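Prepilin (Salmonella typhi, PDB 3FHV) is the type IVb pilin that builds a pilus probably used for adhesion, its soluble globular domain, described here, binding the host chloride channel CFTR. Local coordinates at residues G56-S60 / G61-L65; Q98-C101 / V102-T106; A127-T130 / A131-S135. All blocks are in the same frame, centred on the assembly; numbering follows the deposited sequence.

Contact 1. Residues G56-S60 / G61-L65; sequences GDPAS and GSATL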
loop_
_atom_site.group_PDB
_atom_site.type_symbol
_atom_site.label_atom_id
_atom_site.label_comp_id
_atom_site.label_asym_id
_atom_site.label_seq_id
_atom_site.Cartn_x
_atom_site.Cartn_y
_atom_site.Cartn_z
ATOM N N GLY A 56 -4.629 18.162 8.983
ATOM C CA GLY A 56 -5.997 18.507 9.313
ATOM C C GLY A 56 -6.278 17.980 10.711
ATOM O O GLY A 56 -5.475 18.191 11.620
ATOM N N ASP A 57 -7.394 17.281 10.888
ATOM C CA ASP A 57 -7.753 16.734 12.197
ATOM C C ASP A 57 -8.317 15.315 12.113
ATOM O O ASP A 57 -9.525 15.112 12.233
ATOM C CB ASP A 57 -8.779 17.642 12.884
ATOM C CG ASP A 57 -8.207 18.378 14.080
ATOM O OD1 ASP A 57 -8.981 19.088 14.765
ATOM O OD2 ASP A 57 -6.987 18.252 14.335
ATOM N N PRO A 58 -7.447 14.310 11.914
ATOM C CA PRO A 58 -7.928 12.926 11.826
ATOM C C PRO A 58 -8.627 12.430 13.091
ATOM O O PRO A 58 -9.474 11.541 13.025
ATOM C CB PRO A 58 -6.663 12.132 11.489
ATOM C CG PRO A 58 -5.563 12.971 12.049
ATOM C CD PRO A 58 -5.988 14.375 11.717
ATOM N N ALA A 59 -8.286 13.009 14.239
ATOM C CA ALA A 59 -8.913 12.604 15.493
ATOM C C ALA A 59 -10.369 13.063 15.535
ATOM O O ALA A 59 -11.151 12.597 16.363
ATOM C CB ALA A 59 -8.145 13.181 16.680
ATOM N N SER A 60 -10.730 13.975 14.637
ATOM C CA SER A 60 -12.093 14.497 14.576
ATOM C C SER A 60 -12.794 14.128 13.269
ATOM O O SER A 60 -13.886 14.616 12.984
ATOM C CB SER A 60 -12.082 16.023 14.725
ATOM O OG SER A 60 -11.555 16.413 15.981
ATOM N N GLY A 61 -12.161 13.271 12.475
ATOM C CA GLY A 61 -12.756 12.875 11.212
ATOM C C GLY A 61 -12.664 13.973 10.171
ATOM O O GLY A 61 -13.513 14.077 9.284
ATOM N N SER A 62 -11.632 14.804 10.278
ATOM C CA SER A 62 -11.432 15.898 9.332
ATOM C C SER A 62 -9.993 15.918 8.825
ATOM O O SER A 62 -9.380 16.978 8.688
ATOM C CB SER A 62 -11.769 17.241 9.987
ATOM O OG SER A 62 -13.156 17.340 10.259
ATOM N N ALA A 63 -9.459 14.735 8.549
ATOM C CA ALA A 63 -8.102 14.617 8.049
ATOM C C ALA A 63 -8.047 15.021 6.582
ATOM O O ALA A 63 -8.967 14.727 5.810
ATOM C CB ALA A 63 -7.615 13.188 8.209
ATOM N N THR A 64 -6.965 15.697 6.208
ATOM C CA THR A 64 -6.763 16.122 4.833
ATOM C C THR A 64 -5.481 15.496 4.288
ATOM O O THR A 64 -4.575 15.134 5.049
ATOM C CB THR A 64 -6.693 17.650 4.728
ATOM O OG1 THR A 64 -5.826 18.164 5.748
ATOM C CG2 THR A 64 -8.079 18.247 4.895
ATOM N N LEU A 65 -5.411 15.379 2.967
ATOM C CA LEU A 65 -4.276 14.754 2.292
ATOM C C LEU A 65 -3.531 15.774 1.441
ATOM O O LEU A 65 -4.148 16.641 0.829
ATOM C CB LEU A 65 -4.811 13.625 1.412
ATOM C CG LEU A 65 -3.866 12.524 0.957
ATOM C CD1 LEU A 65 -3.238 11.847 2.172
ATOM C CD2 LEU A 65 -4.660 11.523 0.131
#

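Contact 2. Residues Q98-C101 / V102-T106; sequences QSAC and VSIST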
loop_
_atom_site.group_PDB
_atom_site.type_symbol
_atom_site.label_atom_id
_atom_site.label_comp_id
_atom_site.label_asym_id
_atom_site.label_seq_id
_atom_site.Cartn_x
_atom_site.Cartn_y
_atom_site.Cartn_z
ATOM N N GLN A 98 5.471 21.544 -13.196
ATOM C CA GLN A 98 5.477 21.131 -14.600
ATOM C C GLN A 98 6.110 19.777 -14.892
ATOM O O GLN A 98 5.494 18.927 -15.541
ATOM C CB GLN A 98 6.147 22.215 -15.456
ATOM C CG GLN A 98 5.662 22.259 -16.908
ATOM C CD GLN A 98 6.322 21.227 -17.806
ATOM O OE1 GLN A 98 5.858 20.976 -18.922
ATOM N NE2 GLN A 98 7.414 20.642 -17.338
ATOM N N SER A 99 7.339 19.576 -14.422
ATOM C CA SER A 99 8.039 18.323 -14.654
ATOM C C SER A 99 7.279 17.125 -14.091
ATOM O O SER A 99 7.124 16.107 -14.768
ATOM C CB SER A 99 9.435 18.381 -14.032
ATOM O OG SER A 99 10.097 17.145 -14.206
ATOM N N ALA A 100 6.808 17.256 -12.855
ATOM C CA ALA A 100 6.068 16.187 -12.197
ATOM C C ALA A 100 4.759 15.906 -12.925
ATOM O O ALA A 100 4.359 14.758 -13.069
ATOM C CB ALA A 100 5.790 16.558 -10.747
ATOM N N CYS A 101 4.089 16.962 -13.372
ATOM C CA CYS A 101 2.831 16.815 -14.093
ATOM C C CYS A 101 3.022 15.931 -15.326
ATOM O O CYS A 101 2.186 15.085 -15.631
ATOM C CB CYS A 101 2.317 18.193 -14.504
ATOM S SG CYS A 101 0.861 18.273 -15.599
ATOM N N VAL A 102 4.126 16.128 -16.036
ATOM C CA VAL A 102 4.392 15.329 -17.225
ATOM C C VAL A 102 4.676 13.871 -16.891
ATOM O O VAL A 102 4.124 12.963 -17.514
ATOM C CB VAL A 102 5.586 15.884 -18.021
ATOM C CG1 VAL A 102 5.904 14.952 -19.190
ATOM C CG2 VAL A 102 5.258 17.286 -18.533
ATOM N N SER A 103 5.540 13.645 -15.908
ATOM C CA SER A 103 5.887 12.280 -15.525
ATOM C C SER A 103 4.726 11.531 -14.868
ATOM O O SER A 103 4.535 10.345 -15.112
ATOM C CB SER A 103 7.086 12.292 -14.576
ATOM O OG SER A 103 6.745 12.930 -13.365
ATOM N N ILE A 104 3.958 12.217 -14.031
ATOM C CA ILE A 104 2.838 11.579 -13.362
ATOM C C ILE A 104 1.685 11.270 -14.319
ATOM O O ILE A 104 1.126 10.168 -14.292
ATOM C CB ILE A 104 2.314 12.453 -12.210
ATOM C CG1 ILE A 104 3.414 12.626 -11.149
ATOM C CG2 ILE A 104 1.078 11.812 -11.587
ATOM C CD1 ILE A 104 3.090 13.698 -10.107
ATOM N N SER A 105 1.324 12.231 -15.162
ATOM C CA SER A 105 0.225 12.003 -16.086
ATOM C C SER A 105 0.557 10.872 -17.059
ATOM O O SER A 105 -0.276 9.997 -17.298
ATOM C CB SER A 105 -0.128 13.292 -16.852
ATOM O OG SER A 105 0.945 13.722 -17.666
ATOM N N THR A 106 1.770 10.868 -17.609
ATOM C CA THR A 106 2.130 9.803 -18.537
ATOM C C THR A 106 2.257 8.476 -17.805
ATOM O O THR A 106 1.876 7.429 -18.329
ATOM C CB THR A 106 3.437 10.111 -19.301
ATOM O OG1 THR A 106 4.514 10.324 -18.377
ATOM C CG2 THR A 106 3.252 11.355 -20.161
#

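Contact 3. Residues A127-T130 / A131-S135; sequences AKVT and AEIAS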
loop_
_atom_site.group_PDB
_atom_site.type_symbol
_atom_site.label_atom_id
_atom_site.label_comp_id
_atom_site.label_asym_id
_atom_site.label_seq_id
_atom_site.Cartn_x
_atom_site.Cartn_y
_atom_site.Cartn_z
ATOM N N ALA A 127 -8.082 7.670 -21.344
ATOM C CA ALA A 127 -7.009 7.334 -20.409
ATOM C C ALA A 127 -5.644 7.215 -21.074
ATOM O O ALA A 127 -4.747 6.526 -20.574
ATOM C CB ALA A 127 -7.345 6.036 -19.660
ATOM N N LYS A 128 -5.479 7.881 -22.208
ATOM C CA LYS A 128 -4.195 7.845 -22.883
ATOM C C LYS A 128 -3.572 9.234 -22.875
ATOM O O LYS A 128 -4.135 10.186 -23.413
ATOM C CB LYS A 128 -4.341 7.347 -24.326
ATOM C CG LYS A 128 -3.010 7.322 -25.073
ATOM C CD LYS A 128 -3.126 6.752 -26.473
ATOM C CE LYS A 128 -1.772 6.793 -27.177
ATOM N NZ LYS A 128 -1.823 6.250 -28.564
ATOM N N VAL A 129 -2.415 9.355 -22.233
ATOM C CA VAL A 129 -1.714 10.628 -22.187
ATOM C C VAL A 129 -0.261 10.346 -22.545
ATOM O O VAL A 129 0.412 9.573 -21.866
ATOM C CB VAL A 129 -1.779 11.287 -20.785
ATOM C CG1 VAL A 129 -0.936 12.563 -20.775
ATOM C CG2 VAL A 129 -3.215 11.621 -20.421
ATOM N N THR A 130 0.205 10.961 -23.629
ATOM C CA THR A 130 1.578 10.791 -24.099
ATOM C C THR A 130 2.463 11.906 -23.559
ATOM O O THR A 130 1.973 12.931 -23.099
ATOM C CB THR A 130 1.656 10.841 -25.643
ATOM O OG1 THR A 130 1.062 12.062 -26.105
ATOM C CG2 THR A 130 0.927 9.649 -26.269
ATOM N N ALA A 131 3.773 11.699 -23.623
ATOM C CA ALA A 131 4.716 12.694 -23.147
ATOM C C ALA A 131 4.503 13.968 -23.957
ATOM O O ALA A 131 4.594 15.071 -23.428
ATOM C CB ALA A 131 6.151 12.181 -23.318
ATOM N N GLU A 132 4.205 13.810 -25.243
ATOM C CA GLU A 132 3.988 14.965 -26.105
ATOM C C GLU A 132 2.755 15.746 -25.666
ATOM O O GLU A 132 2.769 16.973 -25.655
ATOM C CB GLU A 132 3.826 14.538 -27.567
ATOM C CG GLU A 132 5.089 14.006 -28.232
ATOM C CD GLU A 132 5.540 12.678 -27.667
ATOM O OE1 GLU A 132 4.687 11.945 -27.124
ATOM O OE2 GLU A 132 6.744 12.359 -27.778
ATOM N N ILE A 133 1.688 15.042 -25.304
ATOM C CA ILE A 133 0.474 15.729 -24.869
ATOM C C ILE A 133 0.702 16.426 -23.529
ATOM O O ILE A 133 0.384 17.607 -23.365
ATOM C CB ILE A 133 -0.718 14.739 -24.731
ATOM C CG1 ILE A 133 -1.211 14.316 -26.119
ATOM C CG2 ILE A 133 -1.848 15.382 -23.929
ATOM C CD1 ILE A 133 -2.268 13.205 -26.088
ATOM N N ALA A 134 1.259 15.688 -22.572
ATOM C CA ALA A 134 1.515 16.231 -21.245
ATOM C C ALA A 134 2.409 17.467 -21.277
ATOM O O ALA A 134 2.090 18.480 -20.650
ATOM C CB ALA A 134 2.126 15.159 -20.352
ATOM N N SER A 135 3.521 17.385 -22.007
ATOM C CA SER A 135 4.455 18.510 -22.104
ATOM C C SER A 135 3.739 19.796 -22.493
ATOM O O SER A 135 4.063 20.884 -22.012
ATOM C CB SER A 135 5.540 18.222 -23.149
ATOM O OG SER A 135 6.326 17.105 -22.778
#

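Contact 1. Residues G56-S60 / G61-L65
Pro58 lays the CB side of its ring on the methyl of Ala63, with Pro58 CB and Ala63 CB 3.6 Å apart; the ring atom CD also comes near the same methyl. The Ala63 methyl is buried, touching Ile44 of helix 36-45 as well, whereas Pro58 also packs against a modified side chain of the bound peptide. Two backbone bonds pair Asp57 with Ser62 beside this overlap. Asp57 N reaches Ser62 O at 3.0 Å with a nearly straight N-H...O angle of 172°, and Ser62 N returns to Asp57 O at 2.9 Å; in both the donor stands well above the carbonyl plane. Asp57 O is gripped twice, for Ser60 N, also 2.9 Å from it, arrives on the opposite face of that plane, so the turn is drawn in around a single oxygen. A weak bond from Gly61 N to Pro58 O, 3.2 Å long, adds to the closure, and Pro58 O also accepts from Gln45. On the paired residues, Asp57 CB and Ser62 CB lie alongside on one face of the hairpin, 4.2 Å apart, before the carboxylate leads away. At the open end, Thr64 OG1 sits between its own backbone N and carbonyl carbon (chi1 46°), which brings it to 3.6 Å from Gly56 CA. Gly61 has a positive phi of 74°, which favours glycine, and both it and Ser62 face Asp57. This is a G1 beta bulge, closing the hairpin between strands 53-55 and 62-66 at the edge of the antiparallel pilin sheet.

Contact 2. Residues Q98-C101 / V102-T106
Val102 sets its CG2 methyl against the carboxamide of Gln98, one helical turn earlier, with Val102 CG2 3.8 Å from Gln98 OE1. The two side chains run side by side in the same direction. Gln98 begins away from Val102, with CG opposite its own N (chi1 -153°), and the bend at chi2, -81°, turns the amide back over the methyl. On another side of the helix Ala100 CB meets the end of Ile104, 4.0 Å from Ile104 CD1, while Ile104 CG1 lies against Ala100 O.

Beneath these side chains the backbone repeats the i to i+4 bonding of an alpha helix, here the first two and a half turns of helix 98-111. Ile104 N to Ala100 O is short at 2.7 Å and enters nearly along the C=O axis. Hydroxyls of Ser105 and Thr106 fold back onto carbonyls that already accept a backbone N-H. Ser105 OG donates to Cys101 O at 2.7 Å, a bond possible because chi1 of 64° places the hydroxyl between the backbone N and carbonyl carbon; Ser105 N gives that oxygen a second bond. Thr106 does the same one residue on, OG1 and N both donating to Val102 O, with OG1 at 2.8 Å. Ser103 is less certain: its OG lies 3.0 Å from Ala100 O, but its single proton has another acceptor within reach.

Farther out, Cys101 SG is joined to Cys138 by a disulfide, while its side chain packs on Leu150 of strand 148-154 and on Ile119. Ile104 lies on Leu150 and Phe152 of the same strand and, like Ser103, on Ala7. Gln98 N is held by Asp141, and Val102 rests on Ala134 of helix 131-137.

Contact 3. Residues A127-T130 / A131-S135
Thr130 begins its contact with the helix at CB, which stands 3.5 Å from Glu132 OE1; a bend at chi2 of Glu132 folds that carboxylate back toward it. From CB, the hydroxyl is set between the backbone N and the carbonyl carbon (chi1 55°), and there OG1 accepts a bond from Ile133 N at 3.1 Å, with an N-H...O angle of 153°. OG1 also lies against the base of the isoleucine side chain, 3.2 Å from Ile133 CG1, with the two side chains set at a slant to each other. This is the N-cap of helix 131-137, the hydroxyl of the N-cap residue accepting from an amide of the first turn. The backbone continues the closure: Ala134 N donates to Thr130 O at 2.9 Å with an angle of 179°. One residue before the cap, Val129 CG1 approaches Ala134 CB at 4.0 Å and, more loosely, Ile133 CG2. Val129 is buried against Ile117 and Ile119 of strand 116-119 and His124 of strand 122-124, while Ala134 packs on Ser105 and Thr106, which places the capped helix beside helix 98-111 and the edge of the sheet.

How the contacts relate
From the N terminus, contact 1 comes first, closing the hairpin loop between strands 53-55 and 62-66 at one edge of the sheet. The chain then builds strands 72-78 and 88-96 before contact 2 winds the start of helix 98-111. Contact 3 follows strands 116-119 and 122-124, where a loop enters helix 131-137. The three are in series, and none nests or crosses. Contacts 2 and 3 touch, their centres about 9 Å apart: Thr106 CG2 packs 3.5 Å from Thr130 C, setting helix 98-111 against the start of helix 131-137. Contact 1 lies on the opposite side of the chain's centre from the other two, about 28 Å from contact 2 and 34 Å from contact 3 between centres.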